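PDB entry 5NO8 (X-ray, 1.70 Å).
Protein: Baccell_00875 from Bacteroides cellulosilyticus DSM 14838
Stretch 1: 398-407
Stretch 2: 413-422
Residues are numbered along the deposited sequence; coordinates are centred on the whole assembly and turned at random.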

ATOM      1  N   MET A 398       9.256  17.096  -5.950  1.00 16.95           N
ATOM      2  CA  MET A 398      10.148  17.216  -7.130  1.00 16.58           C
ATOM      3  C   MET A 398      11.333  18.138  -6.853  1.00 17.62           C
ATOM      4  O   MET A 398      12.477  17.813  -7.216  1.00 16.98           O
ATOM      5  CB  MET A 398       9.388  17.644  -8.358  1.00 17.10           C
ATOM      6  CG  MET A 398       8.544  16.486  -8.902  1.00 17.05           C
ATOM      7  SD  MET A 398       7.685  16.835 -10.397  1.00 17.47           S
ATOM      8  CE  MET A 398       6.200  17.593  -9.717  1.00 18.15           C
ATOM      9  N   GLY A 399      11.099  19.242  -6.137  1.00 16.66           N
ATOM     10  CA  GLY A 399      12.224  20.091  -5.736  1.00 16.60           C
ATOM     11  C   GLY A 399      13.135  19.432  -4.724  1.00 16.91           C
ATOM     12  O   GLY A 399      14.362  19.527  -4.805  1.00 18.06           O
ATOM     13  N   VAL A 400      12.568  18.742  -3.746  1.00 16.09           N
ATOM     14  CA  VAL A 400      13.371  18.118  -2.720  1.00 16.93           C
ATOM     15  C   VAL A 400      14.220  16.997  -3.366  1.00 17.07           C
ATOM     16  O   VAL A 400      15.410  16.841  -3.057  1.00 17.29           O
ATOM     17  CB  VAL A 400      12.510  17.608  -1.555  1.00 17.78           C
ATOM     18  CG1 VAL A 400      13.353  16.902  -0.517  1.00 18.20           C
ATOM     19  CG2 VAL A 400      11.750  18.780  -0.915  1.00 19.40           C
ATOM     20  N   LEU A 401      13.617  16.249  -4.288  1.00 16.58           N
ATOM     21  CA  LEU A 401      14.376  15.226  -4.989  1.00 16.53           C
ATOM     22  C   LEU A 401      15.550  15.853  -5.773  1.00 15.99           C
ATOM     23  O   LEU A 401      16.695  15.348  -5.694  1.00 15.25           O
ATOM     24  CB  LEU A 401      13.508  14.467  -5.986  1.00 16.80           C
ATOM     25  CG  LEU A 401      14.259  13.458  -6.858  1.00 16.76           C
ATOM     26  CD1 LEU A 401      15.012  12.453  -6.007  1.00 17.41           C
ATOM     27  CD2 LEU A 401      13.290  12.765  -7.801  1.00 17.08           C
ATOM     28  N   LEU A 402      15.261  16.888  -6.564  1.00 15.60           N
ATOM     29  CA  LEU A 402      16.335  17.502  -7.365  1.00 16.70           C
ATOM     30  C   LEU A 402      17.478  18.053  -6.511  1.00 17.87           C
ATOM     31  O   LEU A 402      18.639  17.938  -6.920  1.00 17.11           O
ATOM     32  CB  LEU A 402      15.829  18.524  -8.349  1.00 16.58           C
ATOM     33  CG  LEU A 402      15.446  17.990  -9.728  1.00 17.61           C
ATOM     34  CD1 LEU A 402      14.439  16.847  -9.708  1.00 17.87           C
ATOM     35  CD2 LEU A 402      14.960  19.120 -10.610  1.00 19.13           C
ATOM     36  N   VAL A 403      17.171  18.591  -5.324  1.00 18.22           N
ATOM     37  CA  VAL A 403      18.241  18.978  -4.383  1.00 18.38           C
ATOM     38  C   VAL A 403      19.091  17.787  -3.967  1.00 18.39           C
ATOM     39  O   VAL A 403      20.317  17.866  -3.978  1.00 18.66           O
ATOM     40  CB  VAL A 403      17.719  19.631  -3.078  1.00 19.83           C
ATOM     41  CG1 VAL A 403      18.890  19.917  -2.144  1.00 20.78           C
ATOM     42  CG2 VAL A 403      16.966  20.893  -3.386  1.00 20.75           C
ATOM     43  N   LYS A 404      18.461  16.683  -3.559  1.00 17.17           N
ATOM     44  CA  LYS A 404      19.224  15.549  -3.075  1.00 17.38           C
ATOM     45  C   LYS A 404      20.116  15.024  -4.208  1.00 16.53           C
ATOM     46  O   LYS A 404      21.276  14.716  -3.976  1.00 16.14           O
ATOM     47  CB  LYS A 404      18.327  14.452  -2.503  1.00 17.53           C
ATOM     48  CG  LYS A 404      17.678  14.883  -1.204  1.00 18.14           C
ATOM     49  CD  LYS A 404      16.967  13.748  -0.511  1.00 19.38           C
ATOM     50  CE  LYS A 404      16.261  14.258   0.733  1.00 19.94           C
ATOM     51  NZ  LYS A 404      15.825  13.118   1.567  1.00 20.56           N
ATOM     52  N   GLN A 405      19.578  14.973  -5.417  1.00 16.14           N
ATOM     53  CA  GLN A 405      20.356  14.507  -6.566  1.00 16.78           C
ATOM     54  C   GLN A 405      21.484  15.521  -6.910  1.00 16.51           C
ATOM     55  O   GLN A 405      22.593  15.129  -7.262  1.00 17.26           O
ATOM     56  CB  GLN A 405      19.477  14.262  -7.787  1.00 16.20           C
ATOM     57  CG  GLN A 405      20.204  13.576  -8.947  1.00 16.38           C
ATOM     58  CD  GLN A 405      20.580  12.111  -8.733  1.00 14.55           C
ATOM     59  OE1 GLN A 405      20.501  11.552  -7.641  1.00 16.09           O
ATOM     60  NE2 GLN A 405      21.045  11.492  -9.806  1.00 15.91           N
ATOM     61  N   TYR A 406      21.216  16.803  -6.762  1.00 15.76           N
ATOM     62  CA  TYR A 406      22.261  17.808  -6.888  1.00 17.24           C
ATOM     63  C   TYR A 406      23.383  17.584  -5.890  1.00 17.35           C
ATOM     64  O   TYR A 406      24.578  17.673  -6.238  1.00 18.67           O
ATOM     65  CB  TYR A 406      21.680  19.230  -6.752  1.00 17.60           C
ATOM     66  CG  TYR A 406      22.817  20.215  -6.766  1.00 18.27           C
ATOM     67  CD1 TYR A 406      23.380  20.618  -7.970  1.00 18.54           C
ATOM     68  CD2 TYR A 406      23.396  20.638  -5.585  1.00 18.91           C
ATOM     69  CE1 TYR A 406      24.490  21.470  -7.992  1.00 19.55           C
ATOM     70  CE2 TYR A 406      24.495  21.494  -5.589  1.00 21.00           C
ATOM     71  CZ  TYR A 406      25.031  21.909  -6.795  1.00 20.34           C
ATOM     72  OH  TYR A 406      26.131  22.745  -6.807  1.00 22.37           O
ATOM     73  N   LEU A 407      23.048  17.281  -4.645  1.00 17.59           N
ATOM     74  CA  LEU A 407      24.075  17.108  -3.623  1.00 18.89           C
ATOM     75  C   LEU A 407      25.009  15.929  -3.944  1.00 20.67           C
ATOM     76  O   LEU A 407      26.180  15.941  -3.538  1.00 20.67           O
ATOM     77  CB  LEU A 407      23.463  16.963  -2.228  1.00 20.22           C
ATOM     78  CG  LEU A 407      22.734  18.206  -1.708  1.00 21.72           C
ATOM     79  CD1 LEU A 407      22.033  17.862  -0.401  1.00 22.34           C
ATOM     80  CD2 LEU A 407      23.711  19.357  -1.533  1.00 21.69           C
ATOM     81  N   GLU A 413      22.968  22.328 -14.021  1.00 23.57           N
ATOM     82  CA  GLU A 413      21.629  22.514 -14.586  1.00 24.80           C
ATOM     83  C   GLU A 413      20.554  22.307 -13.527  1.00 23.97           C
ATOM     84  O   GLU A 413      19.527  22.993 -13.562  1.00 24.88           O
ATOM     85  CB  GLU A 413      21.359  21.567 -15.760  1.00 29.88           C
ATOM     86  CG  GLU A 413      21.911  22.045 -17.079  1.00 32.39           C
ATOM     87  CD  GLU A 413      23.407  22.103 -17.083  1.00 38.97           C
ATOM     88  OE1 GLU A 413      24.065  21.049 -16.867  1.00 44.92           O
ATOM     89  OE2 GLU A 413      23.928  23.212 -17.295  1.00 46.87           O
ATOM     90  N   LEU A 414      20.766  21.344 -12.622  1.00 23.03           N
ATOM     91  CA  LEU A 414      19.864  21.157 -11.489  1.00 22.77           C
ATOM     92  C   LEU A 414      19.867  22.375 -10.578  1.00 22.73           C
ATOM     93  O   LEU A 414      18.805  22.812 -10.130  1.00 20.96           O
ATOM     94  CB  LEU A 414      20.225  19.920 -10.662  1.00 23.02           C
ATOM     95  CG  LEU A 414      20.080  18.559 -11.355  1.00 22.49           C
ATOM     96  CD1 LEU A 414      20.288  17.427 -10.364  1.00 22.37           C
ATOM     97  CD2 LEU A 414      18.717  18.446 -12.031  1.00 23.29           C
ATOM     98  N   LYS A 415      21.059  22.879 -10.247  1.00 22.20           N
ATOM     99  CA  LYS A 415      21.156  24.054  -9.382  1.00 24.07           C
ATOM    100  C   LYS A 415      20.371  25.211  -9.975  1.00 22.62           C
ATOM    101  O   LYS A 415      19.618  25.860  -9.258  1.00 22.04           O
ATOM    102  CB  LYS A 415      22.609  24.470  -9.146  1.00 25.47           C
ATOM    103  CG  LYS A 415      22.746  25.676  -8.239  1.00 28.21           C
ATOM    104  CD  LYS A 415      24.121  25.725  -7.601  1.00 31.23           C
ATOM    105  CE  LYS A 415      24.298  27.020  -6.826  1.00 34.24           C
ATOM    106  NZ  LYS A 415      25.676  27.100  -6.278  1.00 37.88           N
ATOM    107  N   GLN A 416      20.533  25.461 -11.273  1.00 22.94           N
ATOM    108  CA  GLN A 416      19.836  26.581 -11.930  1.00 25.63           C
ATOM    109  C   GLN A 416      18.335  26.374 -11.962  1.00 24.53           C
ATOM    110  O   GLN A 416      17.568  27.298 -11.728  1.00 23.15           O
ATOM    111  CB  GLN A 416      20.376  26.847 -13.346  1.00 30.42           C
ATOM    112  CG  GLN A 416      21.737  27.541 -13.349  1.00 37.03           C
ATOM    113  CD  GLN A 416      21.821  28.690 -12.331  1.00 41.71           C
ATOM    114  OE1 GLN A 416      21.015  29.630 -12.378  1.00 45.49           O
ATOM    115  NE2 GLN A 416      22.758  28.584 -11.371  1.00 38.98           N
ATOM    116  N   SER A 417      17.927  25.138 -12.203  1.00 21.45           N
ATOM    117  CA  SER A 417      16.519  24.791 -12.156  1.00 20.42           C
ATOM    118  C   SER A 417      15.930  25.021 -10.752  1.00 20.27           C
ATOM    119  O   SER A 417      14.827  25.567 -10.628  1.00 21.02           O
ATOM    120  CB  SER A 417      16.343  23.323 -12.605  1.00 21.07           C
ATOM    121  OG  SER A 417      15.024  22.861 -12.388  1.00 20.49           O
ATOM    122  N   LEU A 418      16.657  24.583  -9.727  1.00 18.82           N
ATOM    123  CA  LEU A 418      16.247  24.675  -8.344  1.00 19.73           C
ATOM    124  C   LEU A 418      16.166  26.114  -7.833  1.00 22.20           C
ATOM    125  O   LEU A 418      15.253  26.437  -7.065  1.00 20.28           O
ATOM    126  CB  LEU A 418      17.156  23.886  -7.432  1.00 19.81           C
ATOM    127  CG  LEU A 418      16.960  22.364  -7.505  1.00 19.51           C
ATOM    128  CD1 LEU A 418      18.173  21.682  -6.918  1.00 18.87           C
ATOM    129  CD2 LEU A 418      15.684  21.946  -6.757  1.00 19.13           C
ATOM    130  N   LEU A 419      17.108  26.964  -8.239  1.00 23.40           N
ATOM    131  CA  LEU A 419      17.037  28.393  -7.854  1.00 24.51           C
ATOM    132  C   LEU A 419      15.761  29.025  -8.372  1.00 24.91           C
ATOM    133  O   LEU A 419      15.120  29.806  -7.667  1.00 26.68           O
ATOM    134  CB  LEU A 419      18.291  29.165  -8.305  1.00 25.13           C
ATOM    135  CG  LEU A 419      19.532  28.764  -7.501  1.00 27.59           C
ATOM    136  CD1 LEU A 419      20.797  29.185  -8.240  1.00 30.88           C
ATOM    137  CD2 LEU A 419      19.553  29.323  -6.090  1.00 28.78           C
ATOM    138  N   ARG A 420      15.366  28.655  -9.586  1.00 23.66           N
ATOM    139  CA  ARG A 420      14.128  29.122 -10.150  1.00 24.27           C
ATOM    140  C   ARG A 420      12.914  28.583  -9.429  1.00 25.70           C
ATOM    141  O   ARG A 420      11.931  29.312  -9.227  1.00 24.87           O
ATOM    142  CB  ARG A 420      14.026  28.764 -11.616  1.00 25.82           C
ATOM    143  CG  ARG A 420      14.943  29.587 -12.486  1.00 26.13           C
ATOM    144  CD  ARG A 420      14.889  29.115 -13.915  1.00 26.23           C
ATOM    145  NE  ARG A 420      13.532  29.134 -14.441  1.00 26.02           N
ATOM    146  CZ  ARG A 420      12.927  28.148 -15.110  1.00 28.09           C
ATOM    147  NH1 ARG A 420      13.553  27.001 -15.417  1.00 29.15           N
ATOM    148  NH2 ARG A 420      11.665  28.318 -15.513  1.00 28.10           N
ATOM    149  N   TYR A 421      12.966  27.303  -9.067  1.00 22.98           N
ATOM    150  CA  TYR A 421      11.864  26.713  -8.336  1.00 22.46           C
ATOM    151  C   TYR A 421      11.662  27.373  -6.989  1.00 22.05           C
ATOM    152  O   TYR A 421      10.535  27.766  -6.644  1.00 23.95           O
ATOM    153  CB  TYR A 421      12.097  25.213  -8.105  1.00 21.10           C
ATOM    154  CG  TYR A 421      10.918  24.550  -7.461  1.00 20.38           C
ATOM    155  CD1 TYR A 421       9.644  24.668  -8.024  1.00 20.90           C
ATOM    156  CD2 TYR A 421      11.055  23.789  -6.326  1.00 19.71           C
ATOM    157  CE1 TYR A 421       8.551  24.055  -7.455  1.00 20.59           C
ATOM    158  CE2 TYR A 421       9.964  23.142  -5.774  1.00 20.80           C
ATOM    159  CZ  TYR A 421       8.711  23.299  -6.341  1.00 21.21           C
ATOM    160  OH  TYR A 421       7.623  22.663  -5.778  1.00 21.89           O
ATOM    161  N   ALA A 422      12.744  27.511  -6.243  1.00 23.29           N
ATOM    162  CA  ALA A 422      12.700  28.082  -4.905  1.00 25.60           C
ATOM    163  C   ALA A 422      12.192  29.532  -4.897  1.00 26.55           C
ATOM    164  O   ALA A 422      11.500  29.944  -3.966  1.00 27.87           O
ATOM    165  CB  ALA A 422      14.048  28.003  -4.236  1.00 25.59           C
TER
HETATM  166  O   HOH W   1      26.491  24.706  -5.270  1.00 42.59           O

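Two helices joined by a short connection commonly pack back to back through leucines, and this pair from Baccell_00875 illustrates the principle. The helices run roughly antiparallel, at 149° between their N-to-C directions, with axes 9.5 Å apart at closest approach. Each satisfies its own backbone through i to i+4 hydrogen bonds, and no direct hydrogen bond joins the two; the contact, burying 457 Å² in all, rests chiefly on apolar packing.

Along the second helix, Glu-413 points away, and the contact opens with Leu-414. Its CD2 lies 4.0 Å from Leu-402 CG, while its CD1 approaches the backbone at Tyr-406 N, 3.8 Å away. That nitrogen already donates to Leu-402 O, so the methyl group covers a satisfied amide. Leu-414 CB meets the edge of the Tyr-406 ring, 4.2 Å from CD1 of that tyrosine.

Lys-415 supplies the polar counterpart. Its extended chain brings CD within 3.7 Å of Tyr-406 OH, and one water links the two polar ends: it accepts a hydrogen bond from Lys-415 NZ at 2.7 Å and hydrogen-bonds to Tyr-406 OH at 2.5 Å. Gln-416 is out of reach, whereas Ser-417 makes a light contact, its OG 4.1 Å from Leu-402 CD2; that hydroxyl is hydrogen-bonded elsewhere in the structure.

Leu-418 is the classic knob, seated among Gly-399, Leu-402, Val-403 and Tyr-406. Its CD2 lies 3.8 Å from both Leu-402 CB and Val-403 CG2, and 3.4 Å from Gly-399 O.

Leu-419 and Arg-420 fall outside the contact, but one turn beyond the knob Tyr-421 returns to it, placing CE2 3.8 Å from Gly-399 CA. Glycine makes this fit possible: an ideal CB there would lie only 2.5 Å from Tyr-421 CE2, a clash.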